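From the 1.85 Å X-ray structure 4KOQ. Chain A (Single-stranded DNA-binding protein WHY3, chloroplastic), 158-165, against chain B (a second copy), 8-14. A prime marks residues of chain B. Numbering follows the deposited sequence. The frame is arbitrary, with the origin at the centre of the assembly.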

# COMPACT_ATOMS: atom_id res chain seq x y z
N LEU A 158 9.16 -8.84 4.30
CA LEU A 158 10.33 -9.10 5.12
C LEU A 158 9.99 -9.74 6.45
O LEU A 158 10.85 -10.47 7.03
CB LEU A 158 11.20 -7.86 5.36
CG LEU A 158 11.68 -7.12 4.11
CD1 LEU A 158 12.54 -5.93 4.49
CD2 LEU A 158 12.40 -7.99 3.12
N ILE A 159 8.80 -9.47 6.96
CA ILE A 159 8.35 -10.05 8.22
C ILE A 159 7.54 -11.34 8.03
O ILE A 159 7.03 -11.91 8.99
CB ILE A 159 7.58 -9.06 9.08
CG1 ILE A 159 6.26 -8.68 8.43
CG2 ILE A 159 8.43 -7.81 9.33
CD1 ILE A 159 5.34 -7.81 9.34
N GLY A 160 7.41 -11.78 6.79
CA GLY A 160 6.73 -13.02 6.46
C GLY A 160 5.24 -12.99 6.35
O GLY A 160 4.62 -14.04 6.20
N TRP A 161 4.63 -11.80 6.39
CA TRP A 161 3.19 -11.71 6.40
C TRP A 161 2.61 -11.91 5.01
O TRP A 161 1.43 -12.15 4.88
CB TRP A 161 2.71 -10.40 7.02
CG TRP A 161 2.81 -10.41 8.53
CD1 TRP A 161 3.57 -11.22 9.30
CD2 TRP A 161 2.08 -9.58 9.43
NE1 TRP A 161 3.41 -10.91 10.63
CE2 TRP A 161 2.48 -9.91 10.73
CE3 TRP A 161 1.15 -8.57 9.26
CZ2 TRP A 161 1.96 -9.29 11.85
CZ3 TRP A 161 0.63 -7.95 10.36
CH2 TRP A 161 1.03 -8.33 11.64
N SER A 162 3.43 -11.84 3.97
CA SER A 162 2.90 -12.04 2.63
C SER A 162 2.64 -13.51 2.48
O SER A 162 1.71 -13.91 1.80
CB SER A 162 3.88 -11.58 1.55
OG SER A 162 5.17 -12.10 1.80
N ALA A 163 3.50 -14.30 3.09
CA ALA A 163 3.33 -15.73 3.16
C ALA A 163 1.94 -16.05 3.76
O ALA A 163 1.24 -16.94 3.28
CB ALA A 163 4.45 -16.32 3.98
N PHE A 164 1.54 -15.29 4.80
CA PHE A 164 0.22 -15.47 5.41
C PHE A 164 -0.85 -15.01 4.45
O PHE A 164 -1.86 -15.69 4.23
CB PHE A 164 0.11 -14.68 6.74
CG PHE A 164 -1.31 -14.31 7.15
CD1 PHE A 164 -2.10 -15.18 7.92
CD2 PHE A 164 -1.84 -13.07 6.80
CE1 PHE A 164 -3.41 -14.82 8.31
CE2 PHE A 164 -3.16 -12.70 7.18
CZ PHE A 164 -3.93 -13.59 7.94
N ALA A 165 -0.63 -13.84 3.88
CA ALA A 165 -1.61 -13.22 2.99
C ALA A 165 -2.01 -14.07 1.79
O ALA A 165 -3.20 -14.28 1.51
CB ALA A 165 -1.06 -11.91 2.48
N ARG B 8 1.35 -24.61 7.00
CA ARG B 8 1.20 -23.60 8.04
C ARG B 8 2.47 -22.77 8.14
O ARG B 8 3.58 -23.30 8.07
CB ARG B 8 0.91 -24.30 9.37
CG ARG B 8 1.02 -23.44 10.60
CD ARG B 8 -0.15 -22.48 10.75
NE ARG B 8 -0.06 -21.74 12.00
CZ ARG B 8 -0.90 -20.78 12.36
NH1 ARG B 8 -1.92 -20.44 11.57
NH2 ARG B 8 -0.73 -20.15 13.52
N PHE B 9 2.31 -21.45 8.29
CA PHE B 9 3.43 -20.53 8.47
C PHE B 9 3.30 -19.75 9.80
O PHE B 9 2.31 -19.06 10.03
CB PHE B 9 3.52 -19.55 7.29
CG PHE B 9 4.31 -20.07 6.11
CD1 PHE B 9 5.70 -19.98 6.09
CD2 PHE B 9 3.67 -20.64 5.02
CE1 PHE B 9 6.43 -20.46 5.00
CE2 PHE B 9 4.40 -21.12 3.94
CZ PHE B 9 5.78 -21.03 3.93
N TYR B 10 4.30 -19.89 10.66
CA TYR B 10 4.38 -19.13 11.89
C TYR B 10 5.25 -17.91 11.63
O TYR B 10 6.47 -18.04 11.47
CB TYR B 10 5.03 -19.95 12.99
CG TYR B 10 4.16 -21.06 13.51
CD1 TYR B 10 3.13 -20.79 14.40
CD2 TYR B 10 4.37 -22.38 13.13
CE1 TYR B 10 2.33 -21.79 14.89
CE2 TYR B 10 3.56 -23.40 13.63
CZ TYR B 10 2.54 -23.09 14.51
OH TYR B 10 1.73 -24.08 15.02
N VAL B 11 4.62 -16.75 11.61
CA VAL B 11 5.31 -15.52 11.20
C VAL B 11 5.00 -14.37 12.15
O VAL B 11 4.84 -13.21 11.73
CB VAL B 11 4.93 -15.15 9.74
CG1 VAL B 11 5.51 -16.20 8.75
CG2 VAL B 11 3.44 -15.03 9.57
N GLY B 12 4.91 -14.67 13.45
CA GLY B 12 4.76 -13.64 14.45
C GLY B 12 5.83 -12.56 14.33
O GLY B 12 7.00 -12.84 14.09
N HIS B 13 5.41 -11.32 14.46
CA HIS B 13 6.34 -10.22 14.47
C HIS B 13 6.53 -9.81 15.92
O HIS B 13 5.58 -9.50 16.60
CB HIS B 13 5.80 -9.08 13.61
CG HIS B 13 6.57 -7.80 13.74
ND1 HIS B 13 7.87 -7.66 13.30
CD2 HIS B 13 6.23 -6.62 14.28
CE1 HIS B 13 8.29 -6.43 13.56
NE2 HIS B 13 7.31 -5.78 14.17
N SER B 14 7.78 -9.84 16.39
CA SER B 14 8.09 -9.54 17.79
C SER B 14 8.91 -8.27 18.07
O SER B 14 9.79 -7.88 17.31
CB SER B 14 8.82 -10.73 18.38
OG SER B 14 8.03 -11.89 18.20
O HOH W 1 7.98 -11.78 11.56

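A small, largely apolar contact between two copies of WHY3 packs the turn and helix of chain A against two short strand segments of chain B and the loop between them, with Val11′ at its centre and one direct hydrogen bond, from the indole of Trp161 to the backbone of Val11′. The two stretches together bury 338 Å², and Val11′ gives up the largest share, 84 Å². Its CA-to-CB bond points toward chain A, and its chi1 of -68° (m) sets both methyls among chain A atoms: Val11′ CG1 and CG2 lie 3.5 Å and 3.7 Å from Gly160 O, and CG2 also approaches Trp161 CD1 at 3.8 Å and Phe164 CB at 4.4 Å. A compact, branched side chain suits this place because it can touch the Gly160 carbonyl, the Trp161 ring and the CB of Phe164, whose ring leads away.

The hydrogen bond runs from Trp161 NE1 to Val11′ O, 2.9 Å, with an angle of 136° at the hydrogen, so it is of ordinary length but bent. The CA-to-CB bond of Trp161 points sideways, yet with chi1 at -76° (m) the indole reaches chain B and meets the carbonyl at its edge, near the ring plane. Tryptophan thus offers a polar donor and apolar carbon in one side chain; farther round the ring, Trp161 CZ2 is 4.2 Å from His13′ CB.

Gly160 follows a helix end and closes it in a Schellman motif. Its phi of 83° is one that glycine adopts readily, and the contact adds a second reason for its lack of a side chain: an ideal CB would point toward chain B and sit 2.9 Å from Val11′ CG1, a clash. The backbones come close here, with the CA atoms of Gly160 and Val11′ 5.5 Å apart.

Beyond this centre, Ile159 and His13′ both point their CA-to-CB bonds toward the partner, and Ile159 CG2 comes within 4.0 Å of His13′ ND1, a van der Waals approach. Water 1 joins the backbones nearby, donating to Ile159 O at 2.7 Å and to Gly12′ O at 2.9 Å; the bridge links two carbonyls that cannot bond to each other, although further acceptors elsewhere in the structure also compete for its protons.

Along the helix, Ala163 turns its methyl toward chain B and places CB over one face of the Phe9′ ring, 4.3 Å from Phe9′ CG. The small side chain lets the flat ring lie close to the helix. Ala165 N donates to Trp161 O at 2.8 Å, a backbone bond within the turn that carries Ala163 and Phe164.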